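Long-range contacts in alkyltransferase-like protein 1 (Schizosaccharomyces pombe, PDB 3GYH), which recognises DNA carrying O6-alkylguanine, bends it and flips the damaged base into a binding pocket, presenting the lesion to nucleotide excision repair: residues 5-10 with 42-47; 12-17 with 53-58. All coordinates share one frame; numbering follows the deposited sequence.

Contact 1: 5-10 with 42-47. With PBO (1-pyridin-3-ylbutan-1-one), chain D; nucleotides of chain B.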
ATOM      1  N   GLU A   5      16.759   8.946  -0.114  1.00 77.70           N
ATOM      2  CA  GLU A   5      15.820  10.028   0.112  1.00 78.55           C
ATOM      3  C   GLU A   5      14.410   9.614  -0.283  1.00 78.01           C
ATOM      4  O   GLU A   5      13.530   9.508   0.580  1.00 79.00           O
ATOM      5  CB  GLU A   5      16.257  11.277  -0.643  1.00 79.27           C
ATOM      6  CG  GLU A   5      17.774  11.397  -0.740  1.00 84.91           C
ATOM      7  CD  GLU A   5      18.248  12.820  -0.997  1.00 90.81           C
ATOM      8  OE1 GLU A   5      17.664  13.758  -0.407  1.00 92.30           O
ATOM      9  OE2 GLU A   5      19.208  12.997  -1.784  1.00 93.41           O
ATOM     10  N   PHE A   6      14.197   9.365  -1.577  1.00 76.86           N
ATOM     11  CA  PHE A   6      12.932   8.789  -2.057  1.00 74.20           C
ATOM     12  C   PHE A   6      12.348   7.889  -0.977  1.00 74.43           C
ATOM     13  O   PHE A   6      11.216   8.097  -0.525  1.00 73.81           O
ATOM     14  CB  PHE A   6      13.175   7.989  -3.339  1.00 74.10           C
ATOM     15  CG  PHE A   6      11.972   7.209  -3.843  1.00 70.98           C
ATOM     16  CD1 PHE A   6      10.815   7.848  -4.241  1.00 69.69           C
ATOM     17  CD2 PHE A   6      12.030   5.833  -3.984  1.00 72.20           C
ATOM     18  CE1 PHE A   6       9.727   7.129  -4.731  1.00 67.01           C
ATOM     19  CE2 PHE A   6      10.930   5.105  -4.483  1.00 71.29           C
ATOM     20  CZ  PHE A   6       9.785   5.759  -4.855  1.00 65.47           C
ATOM     21  N   TYR A   7      13.144   6.909  -0.551  1.00 73.31           N
ATOM     22  CA  TYR A   7      12.684   5.908   0.385  1.00 73.70           C
ATOM     23  C   TYR A   7      12.049   6.523   1.623  1.00 74.33           C
ATOM     24  O   TYR A   7      10.968   6.104   2.044  1.00 74.05           O
ATOM     25  CB  TYR A   7      13.818   4.971   0.772  1.00 74.45           C
ATOM     26  CG  TYR A   7      13.857   3.733  -0.075  1.00 76.98           C
ATOM     27  CD1 TYR A   7      13.926   3.831  -1.456  1.00 77.39           C
ATOM     28  CD2 TYR A   7      13.808   2.465   0.500  1.00 79.71           C
ATOM     29  CE1 TYR A   7      13.956   2.708  -2.255  1.00 79.30           C
ATOM     30  CE2 TYR A   7      13.835   1.327  -0.288  1.00 82.06           C
ATOM     31  CZ  TYR A   7      13.909   1.458  -1.675  1.00 84.46           C
ATOM     32  OH  TYR A   7      13.940   0.344  -2.496  1.00 87.80           O
ATOM     33  N   THR A   8      12.706   7.516   2.211  1.00 74.28           N
ATOM     34  CA  THR A   8      12.180   8.079   3.445  1.00 74.48           C
ATOM     35  C   THR A   8      10.907   8.846   3.168  1.00 74.40           C
ATOM     36  O   THR A   8       9.888   8.638   3.843  1.00 74.04           O
ATOM     37  CB  THR A   8      13.165   9.004   4.155  1.00 74.36           C
ATOM     38  OG1 THR A   8      14.236   8.224   4.699  1.00 75.49           O
ATOM     39  CG2 THR A   8      12.454   9.706   5.297  1.00 74.78           C
ATOM     40  N   LYS A   9      10.967   9.733   2.174  1.00 73.60           N
ATOM     41  CA  LYS A   9       9.800  10.539   1.820  1.00 72.91           C
ATOM     42  C   LYS A   9       8.580   9.619   1.750  1.00 72.22           C
ATOM     43  O   LYS A   9       7.661   9.715   2.573  1.00 72.57           O
ATOM     44  CB  LYS A   9      10.009  11.269   0.487  1.00 73.23           C
ATOM     45  CG  LYS A   9      11.140  12.307   0.487  1.00 74.68           C
ATOM     46  CD  LYS A   9      10.895  13.474  -0.480  1.00 74.85           C
ATOM     47  CE  LYS A   9      11.885  14.615  -0.199  1.00 79.07           C
ATOM     48  NZ  LYS A   9      11.693  15.840  -1.043  1.00 81.89           N
ATOM     49  N   VAL A  10       8.601   8.706   0.781  1.00 70.16           N
ATOM     50  CA  VAL A  10       7.639   7.619   0.724  1.00 68.39           C
ATOM     51  C   VAL A  10       7.206   7.173   2.110  1.00 69.64           C
ATOM     52  O   VAL A  10       6.017   7.185   2.430  1.00 68.82           O
ATOM     53  CB  VAL A  10       8.225   6.411   0.010  1.00 67.69           C
ATOM     54  CG1 VAL A  10       7.267   5.228   0.088  1.00 64.56           C
ATOM     55  CG2 VAL A  10       8.560   6.762  -1.417  1.00 66.34           C
ATOM     56  N   GLY A  42       6.602   0.649  -4.460  1.00 62.72           N
ATOM     57  CA  GLY A  42       6.467  -0.738  -4.034  1.00 64.48           C
ATOM     58  C   GLY A  42       7.779  -1.257  -3.486  1.00 67.21           C
ATOM     59  O   GLY A  42       7.817  -1.982  -2.484  1.00 67.12           O
ATOM     60  N   GLN A  43       8.872  -0.894  -4.146  1.00 68.93           N
ATOM     61  CA  GLN A  43      10.135  -1.515  -3.821  1.00 70.77           C
ATOM     62  C   GLN A  43      10.472  -1.097  -2.413  1.00 70.44           C
ATOM     63  O   GLN A  43      11.029  -1.870  -1.647  1.00 72.69           O
ATOM     64  CB  GLN A  43      11.222  -1.102  -4.812  1.00 72.04           C
ATOM     65  CG  GLN A  43      11.360  -2.079  -5.990  1.00 82.14           C
ATOM     66  CD  GLN A  43      11.237  -3.566  -5.572  1.00 94.08           C
ATOM     67  OE1 GLN A  43      12.074  -4.089  -4.814  1.00 97.42           O
ATOM     68  NE2 GLN A  43      10.193  -4.247  -6.073  1.00 95.05           N
ATOM     69  N   ALA A  44      10.081   0.122  -2.068  1.00 69.13           N
ATOM     70  CA  ALA A  44      10.263   0.640  -0.735  1.00 67.66           C
ATOM     71  C   ALA A  44       9.538  -0.233   0.262  1.00 67.97           C
ATOM     72  O   ALA A  44      10.096  -0.577   1.296  1.00 66.50           O
ATOM     73  CB  ALA A  44       9.747   2.061  -0.654  1.00 68.10           C
ATOM     74  N   MET A  45       8.286  -0.569  -0.040  1.00 69.00           N
ATOM     75  CA  MET A  45       7.448  -1.286   0.919  1.00 71.88           C
ATOM     76  C   MET A  45       8.028  -2.665   1.085  1.00 73.16           C
ATOM     77  O   MET A  45       8.218  -3.146   2.206  1.00 72.63           O
ATOM     78  CB  MET A  45       5.998  -1.426   0.433  1.00 71.57           C
ATOM     79  CG  MET A  45       5.228  -0.130   0.312  1.00 74.13           C
ATOM     80  SD  MET A  45       4.904   0.761   1.856  1.00 76.43           S
ATOM     81  CE  MET A  45       6.143   2.057   1.762  1.00 70.60           C
ATOM     82  N   LYS A  46       8.311  -3.290  -0.052  1.00 74.87           N
ATOM     83  CA  LYS A  46       8.904  -4.609  -0.073  1.00 77.43           C
ATOM     84  C   LYS A  46      10.156  -4.634   0.778  1.00 80.03           C
ATOM     85  O   LYS A  46      10.529  -5.685   1.281  1.00 82.09           O
ATOM     86  CB  LYS A  46       9.246  -5.020  -1.500  1.00 77.51           C
ATOM     87  CG  LYS A  46       9.404  -6.507  -1.689  1.00 76.03           C
ATOM     88  CD  LYS A  46      10.410  -6.793  -2.771  1.00 76.83           C
ATOM     89  CE  LYS A  46      10.821  -8.258  -2.768  1.00 79.52           C
ATOM     90  NZ  LYS A  46      11.922  -8.469  -3.759  1.00 82.78           N
ATOM     91  N   HIS A  47      10.786  -3.473   0.951  1.00 82.58           N
ATOM     92  CA  HIS A  47      12.114  -3.379   1.565  1.00 84.35           C
ATOM     93  C   HIS A  47      12.091  -3.009   3.034  1.00 83.18           C
ATOM     94  O   HIS A  47      12.966  -2.288   3.496  1.00 84.37           O
ATOM     95  CB  HIS A  47      12.974  -2.356   0.822  1.00 85.11           C
ATOM     96  CG  HIS A  47      13.745  -2.940  -0.318  1.00 93.88           C
ATOM     97  ND1 HIS A  47      14.946  -2.419  -0.752  1.00100.94           N
ATOM     98  CD2 HIS A  47      13.488  -4.010  -1.112  1.00 99.77           C
ATOM     99  CE1 HIS A  47      15.393  -3.138  -1.769  1.00102.90           C
ATOM    100  NE2 HIS A  47      14.527  -4.108  -2.008  1.00103.29           N
TER
HETATM  101  C10 PBO D 200       6.063  -4.602   3.006  1.00 61.98           C
HETATM  102  C11 PBO D 200       5.701  -5.402   4.266  1.00 65.21           C
HETATM  103  C12 PBO D 200       6.233  -6.843   4.330  1.00 65.77           C
HETATM  104  C13 PBO D 200       6.559  -7.230   5.766  1.00 65.67           C
HETATM  105  C14 PBO D 200       5.786  -8.269   6.530  1.00 67.52           C
HETATM  106  C15 PBO D 200       5.117  -9.309   5.879  1.00 68.70           C
HETATM  107  C16 PBO D 200       4.421 -10.241   6.649  1.00 69.54           C
HETATM  108  C17 PBO D 200       4.415 -10.118   8.041  1.00 68.24           C
HETATM  109  N1' PBO D 200       5.075  -9.107   8.640  1.00 65.90           N
HETATM  110  C18 PBO D 200       5.750  -8.196   7.928  1.00 64.49           C
HETATM  111  O13 PBO D 200       7.488  -6.690   6.344  1.00 67.66           O
ATOM    112  P    DG B   7       7.444  -8.030  -5.750  1.00 69.95           P
ATOM    113  OP1  DG B   7       8.198  -6.956  -5.017  1.00 66.83           O
ATOM    114  OP2  DG B   7       7.331  -9.421  -5.155  1.00 74.83           O
ATOM    115  O5'  DG B   7       5.920  -7.564  -5.926  1.00 68.76           O
ATOM    116  C5'  DG B   7       5.605  -6.237  -6.293  1.00 61.58           C
ATOM    117  C4'  DG B   7       4.129  -6.017  -6.027  1.00 55.72           C
ATOM    118  O4'  DG B   7       3.848  -6.440  -4.698  1.00 52.05           O
ATOM    119  C3'  DG B   7       3.924  -4.516  -6.061  1.00 53.56           C
ATOM    120  O3'  DG B   7       2.572  -4.238  -6.446  1.00 52.73           O
ATOM    121  C2'  DG B   7       4.182  -4.094  -4.631  1.00 52.55           C
ATOM    122  C1'  DG B   7       3.688  -5.299  -3.858  1.00 54.97           C
ATOM    123  N9   DG B   7       4.409  -5.486  -2.588  1.00 56.02           N
ATOM    124  C8   DG B   7       5.452  -6.295  -2.393  1.00 61.86           C
ATOM    125  N7   DG B   7       5.824  -6.218  -1.087  1.00 62.14           N
ATOM    126  C5   DG B   7       5.000  -5.344  -0.472  1.00 58.56           C
ATOM    127  C6   DG B   7       4.907  -4.875   0.838  1.00 57.41           C
ATOM    128  O6   DG B   7       5.778  -5.321   1.800  1.00 60.58           O
ATOM    129  N1   DG B   7       3.937  -3.991   1.139  1.00 56.86           N
ATOM    130  C2   DG B   7       3.080  -3.568   0.182  1.00 56.66           C
ATOM    131  N2   DG B   7       2.116  -2.680   0.497  1.00 57.28           N
ATOM    132  N3   DG B   7       3.158  -4.008  -1.093  1.00 57.26           N
ATOM    133  C4   DG B   7       4.109  -4.896  -1.434  1.00 56.86           C
TER
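Y7 and V10, on one side of helix 3-14, hold A44 of the recognition helix of the helix-turn-helix DNA-binding fold between them. The two helical segments cross at -80°, their axes 9.8 Å apart, and the A44 methyl is the small bump received between Y7 and V10. This methyl group sits over the centre of one face of the Y7 ring, with A44 CB 4.2 Å from Y7 CE2. The neighbouring A44 CA makes an off-centre CH-pi contact with the same ring. From the other direction V10 CG1 reaches A44 CB at 4.1 Å. V10 CG1 also meets M45: the CB of that methionine starts off away from helix 3-14, but bends at chi2 and chi3 swing the terminal methyl back, bringing M45 CE to 3.8 Å from V10 CG1. The A44 carbonyl oxygen also accepts a hydrogen bond from the Y11 hydroxyl, and F6 packs on Q40 and V41. The far side of segment 42-47 faces the DNA: M45 CB lies 3.4 Å from N1 of the flipped DG7 of chain B, and K46 CG packs near N7 of that base. The H47 imidazole stands by the hydroxyl end of the Y7 ring, its plane turned 58° from the phenol and H47 ND1 near the plane of the tyrosine ring, 3.4 Å from Y7 OH.

Contact 2: 12-17 with 53-58. With PBO (1-pyridin-3-ylbutan-1-one), chain D; nucleotides of chain B.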
ATOM      1  N   ASP A  12       7.546   8.473   5.081  1.00 76.33           N
ATOM      2  CA  ASP A  12       6.796   9.543   5.730  1.00 77.26           C
ATOM      3  C   ASP A  12       5.371   9.577   5.186  1.00 76.73           C
ATOM      4  O   ASP A  12       4.407   9.415   5.939  1.00 78.13           O
ATOM      5  CB  ASP A  12       7.502  10.881   5.541  1.00 78.07           C
ATOM      6  CG  ASP A  12       8.898  10.901   6.169  1.00 82.18           C
ATOM      7  OD1 ASP A  12       9.595  11.934   6.037  1.00 83.70           O
ATOM      8  OD2 ASP A  12       9.296   9.889   6.796  1.00 83.93           O
ATOM      9  N   ALA A  13       5.247   9.748   3.875  1.00 74.99           N
ATOM     10  CA  ALA A  13       3.948   9.743   3.216  1.00 73.21           C
ATOM     11  C   ALA A  13       3.056   8.598   3.669  1.00 72.74           C
ATOM     12  O   ALA A  13       1.966   8.818   4.187  1.00 71.73           O
ATOM     13  CB  ALA A  13       4.133   9.691   1.732  1.00 72.95           C
ATOM     14  N   VAL A  14       3.527   7.374   3.456  1.00 73.48           N
ATOM     15  CA  VAL A  14       2.741   6.180   3.734  1.00 73.77           C
ATOM     16  C   VAL A  14       2.303   6.184   5.177  1.00 75.44           C
ATOM     17  O   VAL A  14       1.286   5.598   5.525  1.00 75.57           O
ATOM     18  CB  VAL A  14       3.555   4.909   3.497  1.00 73.69           C
ATOM     19  CG1 VAL A  14       2.730   3.682   3.850  1.00 70.34           C
ATOM     20  CG2 VAL A  14       4.032   4.856   2.043  1.00 73.09           C
ATOM     21  N   CYS A  15       3.078   6.861   6.012  1.00 76.95           N
ATOM     22  CA  CYS A  15       2.806   6.915   7.437  1.00 78.11           C
ATOM     23  C   CYS A  15       1.707   7.910   7.755  1.00 79.00           C
ATOM     24  O   CYS A  15       1.276   8.013   8.905  1.00 79.03           O
ATOM     25  CB  CYS A  15       4.077   7.290   8.202  1.00 78.72           C
ATOM     26  SG  CYS A  15       4.980   5.887   8.851  1.00 78.03           S
ATOM     27  N   GLU A  16       1.259   8.645   6.740  1.00 79.81           N
ATOM     28  CA  GLU A  16       0.185   9.617   6.919  1.00 81.36           C
ATOM     29  C   GLU A  16      -1.181   9.077   6.520  1.00 81.55           C
ATOM     30  O   GLU A  16      -2.131   9.839   6.362  1.00 82.16           O
ATOM     31  CB  GLU A  16       0.476  10.884   6.129  1.00 81.56           C
ATOM     32  CG  GLU A  16       1.749  11.570   6.537  1.00 85.20           C
ATOM     33  CD  GLU A  16       1.934  12.894   5.831  1.00 91.13           C
ATOM     34  OE1 GLU A  16       2.466  13.836   6.461  1.00 93.90           O
ATOM     35  OE2 GLU A  16       1.545  12.996   4.644  1.00 94.68           O
ATOM     36  N   ILE A  17      -1.282   7.766   6.344  1.00 82.73           N
ATOM     37  CA  ILE A  17      -2.574   7.138   6.068  1.00 83.66           C
ATOM     38  C   ILE A  17      -3.262   6.779   7.384  1.00 84.37           C
ATOM     39  O   ILE A  17      -2.659   6.136   8.253  1.00 84.18           O
ATOM     40  CB  ILE A  17      -2.437   5.866   5.186  1.00 83.51           C
ATOM     41  CG1 ILE A  17      -1.583   6.147   3.946  1.00 82.29           C
ATOM     42  CG2 ILE A  17      -3.812   5.345   4.782  1.00 84.46           C
ATOM     43  CD1 ILE A  17      -1.281   4.910   3.101  1.00 81.66           C
ATOM     44  N   HIS A  53       7.111   0.054  12.065  1.00 89.76           N
ATOM     45  CA  HIS A  53       5.895   0.631  12.608  1.00 89.02           C
ATOM     46  C   HIS A  53       5.271   1.538  11.555  1.00 88.05           C
ATOM     47  O   HIS A  53       4.886   2.673  11.836  1.00 88.87           O
ATOM     48  CB  HIS A  53       6.180   1.386  13.916  1.00 89.24           C
ATOM     49  CG  HIS A  53       6.265   0.499  15.126  1.00 90.35           C
ATOM     50  ND1 HIS A  53       5.149   0.017  15.779  1.00 91.66           N
ATOM     51  CD2 HIS A  53       7.333   0.016  15.807  1.00 91.62           C
ATOM     52  CE1 HIS A  53       5.525  -0.727  16.807  1.00 90.19           C
ATOM     53  NE2 HIS A  53       6.846  -0.744  16.845  1.00 91.72           N
ATOM     54  N   VAL A  54       5.182   1.019  10.333  1.00 86.69           N
ATOM     55  CA  VAL A  54       4.746   1.794   9.165  1.00 84.36           C
ATOM     56  C   VAL A  54       3.610   1.070   8.466  1.00 82.50           C
ATOM     57  O   VAL A  54       3.667  -0.142   8.267  1.00 82.66           O
ATOM     58  CB  VAL A  54       5.891   1.982   8.138  1.00 84.35           C
ATOM     59  CG1 VAL A  54       5.383   2.682   6.887  1.00 83.78           C
ATOM     60  CG2 VAL A  54       7.046   2.750   8.754  1.00 83.23           C
ATOM     61  N   PRO A  55       2.584   1.820   8.064  1.00 80.70           N
ATOM     62  CA  PRO A  55       1.322   1.245   7.649  1.00 79.04           C
ATOM     63  C   PRO A  55       1.444   0.668   6.251  1.00 77.46           C
ATOM     64  O   PRO A  55       0.637   0.963   5.382  1.00 76.43           O
ATOM     65  CB  PRO A  55       0.383   2.449   7.632  1.00 79.51           C
ATOM     66  CG  PRO A  55       1.257   3.679   7.796  1.00 79.70           C
ATOM     67  CD  PRO A  55       2.667   3.251   7.749  1.00 80.42           C
ATOM     68  N   TRP A  56       2.459  -0.152   6.042  1.00 77.12           N
ATOM     69  CA  TRP A  56       2.697  -0.726   4.736  1.00 78.62           C
ATOM     70  C   TRP A  56       1.453  -1.423   4.188  1.00 78.07           C
ATOM     71  O   TRP A  56       1.304  -1.585   2.975  1.00 77.31           O
ATOM     72  CB  TRP A  56       3.888  -1.686   4.769  1.00 78.65           C
ATOM     73  CG  TRP A  56       3.673  -2.849   5.656  1.00 84.92           C
ATOM     74  CD1 TRP A  56       4.022  -2.952   6.972  1.00 89.05           C
ATOM     75  CD2 TRP A  56       3.042  -4.091   5.307  1.00 89.74           C
ATOM     76  NE1 TRP A  56       3.655  -4.186   7.464  1.00 90.70           N
ATOM     77  CE2 TRP A  56       3.050  -4.902   6.463  1.00 90.00           C
ATOM     78  CE3 TRP A  56       2.474  -4.598   4.131  1.00 90.25           C
ATOM     79  CZ2 TRP A  56       2.513  -6.194   6.478  1.00 89.93           C
ATOM     80  CZ3 TRP A  56       1.940  -5.886   4.150  1.00 89.61           C
ATOM     81  CH2 TRP A  56       1.965  -6.665   5.316  1.00 88.27           C
ATOM     82  N   HIS A  57       0.556  -1.836   5.079  1.00 77.78           N
ATOM     83  CA  HIS A  57      -0.636  -2.563   4.643  1.00 77.26           C
ATOM     84  C   HIS A  57      -1.634  -1.640   3.966  1.00 75.79           C
ATOM     85  O   HIS A  57      -2.521  -2.100   3.263  1.00 75.39           O
ATOM     86  CB  HIS A  57      -1.298  -3.299   5.803  1.00 77.71           C
ATOM     87  CG  HIS A  57      -1.440  -2.471   7.038  1.00 81.69           C
ATOM     88  ND1 HIS A  57      -0.396  -2.253   7.912  1.00 84.95           N
ATOM     89  CD2 HIS A  57      -2.504  -1.802   7.545  1.00 84.97           C
ATOM     90  CE1 HIS A  57      -0.811  -1.486   8.906  1.00 87.80           C
ATOM     91  NE2 HIS A  57      -2.086  -1.195   8.706  1.00 85.96           N
ATOM     92  N   ARG A  58      -1.483  -0.342   4.186  1.00 74.26           N
ATOM     93  CA  ARG A  58      -2.470   0.617   3.735  1.00 74.69           C
ATOM     94  C   ARG A  58      -2.178   1.092   2.317  1.00 74.27           C
ATOM     95  O   ARG A  58      -2.581   2.185   1.915  1.00 73.73           O
ATOM     96  CB  ARG A  58      -2.528   1.805   4.689  1.00 75.15           C
ATOM     97  CG  ARG A  58      -3.341   1.530   5.918  1.00 76.55           C
ATOM     98  CD  ARG A  58      -2.877   2.404   7.044  1.00 80.54           C
ATOM     99  NE  ARG A  58      -3.290   1.867   8.334  1.00 83.90           N
ATOM    100  CZ  ARG A  58      -2.989   2.419   9.502  1.00 84.20           C
ATOM    101  NH1 ARG A  58      -2.264   3.532   9.540  1.00 84.68           N
ATOM    102  NH2 ARG A  58      -3.418   1.860  10.629  1.00 85.56           N
TER
HETATM  103  C10 PBO D 200       6.063  -4.602   3.006  1.00 61.98           C
HETATM  104  C11 PBO D 200       5.701  -5.402   4.266  1.00 65.21           C
HETATM  105  C12 PBO D 200       6.233  -6.843   4.330  1.00 65.77           C
HETATM  106  C13 PBO D 200       6.559  -7.230   5.766  1.00 65.67           C
HETATM  107  C14 PBO D 200       5.786  -8.269   6.530  1.00 67.52           C
HETATM  108  C15 PBO D 200       5.117  -9.309   5.879  1.00 68.70           C
HETATM  109  C16 PBO D 200       4.421 -10.241   6.649  1.00 69.54           C
HETATM  110  C17 PBO D 200       4.415 -10.118   8.041  1.00 68.24           C
HETATM  111  N1' PBO D 200       5.075  -9.107   8.640  1.00 65.90           N
HETATM  112  C18 PBO D 200       5.750  -8.196   7.928  1.00 64.49           C
HETATM  113  O13 PBO D 200       7.488  -6.690   6.344  1.00 67.66           O
ATOM    114  P    DG B   7       7.444  -8.030  -5.750  1.00 69.95           P
ATOM    115  OP1  DG B   7       8.198  -6.956  -5.017  1.00 66.83           O
ATOM    116  OP2  DG B   7       7.331  -9.421  -5.155  1.00 74.83           O
ATOM    117  O5'  DG B   7       5.920  -7.564  -5.926  1.00 68.76           O
ATOM    118  C5'  DG B   7       5.605  -6.237  -6.293  1.00 61.58           C
ATOM    119  C4'  DG B   7       4.129  -6.017  -6.027  1.00 55.72           C
ATOM    120  O4'  DG B   7       3.848  -6.440  -4.698  1.00 52.05           O
ATOM    121  C3'  DG B   7       3.924  -4.516  -6.061  1.00 53.56           C
ATOM    122  O3'  DG B   7       2.572  -4.238  -6.446  1.00 52.73           O
ATOM    123  C2'  DG B   7       4.182  -4.094  -4.631  1.00 52.55           C
ATOM    124  C1'  DG B   7       3.688  -5.299  -3.858  1.00 54.97           C
ATOM    125  N9   DG B   7       4.409  -5.486  -2.588  1.00 56.02           N
ATOM    126  C8   DG B   7       5.452  -6.295  -2.393  1.00 61.86           C
ATOM    127  N7   DG B   7       5.824  -6.218  -1.087  1.00 62.14           N
ATOM    128  C5   DG B   7       5.000  -5.344  -0.472  1.00 58.56           C
ATOM    129  C6   DG B   7       4.907  -4.875   0.838  1.00 57.41           C
ATOM    130  O6   DG B   7       5.778  -5.321   1.800  1.00 60.58           O
ATOM    131  N1   DG B   7       3.937  -3.991   1.139  1.00 56.86           N
ATOM    132  C2   DG B   7       3.080  -3.568   0.182  1.00 56.66           C
ATOM    133  N2   DG B   7       2.116  -2.680   0.497  1.00 57.28           N
ATOM    134  N3   DG B   7       3.158  -4.008  -1.093  1.00 57.26           N
ATOM    135  C4   DG B   7       4.109  -4.896  -1.434  1.00 56.86           C
TER
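P55 begins the Pro-Trp-His-Arg sequence, the alkyltransferase-like counterpart of the Pro-Cys-His-Arg active-site motif of the alkyltransferases, and its ring packs against the type I turn from V14 to I17, at the C-terminal end of helix 3-14. P55, centre of an inverse gamma turn, pushes its CG toward the backbone to lie 3.6 Å from C15 CA. V14 reaches across obliquely: with chi1 at 178°, CG1 points opposite the backbone N and touches P55 CD at 3.9 Å. C15 SG fills the notch beside the proline, 3.8 Å from V54 CG2 and similarly near P55 CD. Further along, I17 and R58 lie alongside each other, their chains running opposite ways, with I17 CD1 3.7 Å from R58 CB. The extended arginine continues to a salt bridge with E85, which also accepts a hydrogen bond from H57 NE2. The residue after P55, W56, lies in the lesion pocket, near R69, the residue critical for recognising O6-alkylguanines. The alkyl chain of PBO, joined to O6 of DG7 of chain B, lies over one indole face with its C11 above the centre, 3.5 Å from W56 CG; the H57 CB is on the opposite face. Replacing W56 by an alanine would remove the indole and is likely to leave the pyridyloxobutyl chain without its flat wall and H57 CB without the ring it packs on. The backbone grips the flipped base itself: N2 of DG7 of chain B donates to W56 O, 2.8 Å away, with an N-H...O angle of 160°.

How the contacts relate
From the N terminus, helix 3-14 supplies first residues 5-10 and then, with its C-terminal end and the turn there, residues 12-17. The chain next runs through strand 23-24 and helix 25-31 to helix 38-46, where contact 1 closes the first loop. It leaves that helix and reaches 53-58, just before strand 59-60, where contact 2 closes the second. The segments alternate, so the two loops cross, both spanning helix 25-31. Together they tie the recognition helix and the pocket loop to helix 3-14 and the turn at its end. M45 bridges the contacts: its CE packs 3.5 Å from V14 CG2, and its SD lies 3.9 Å from W56 CA.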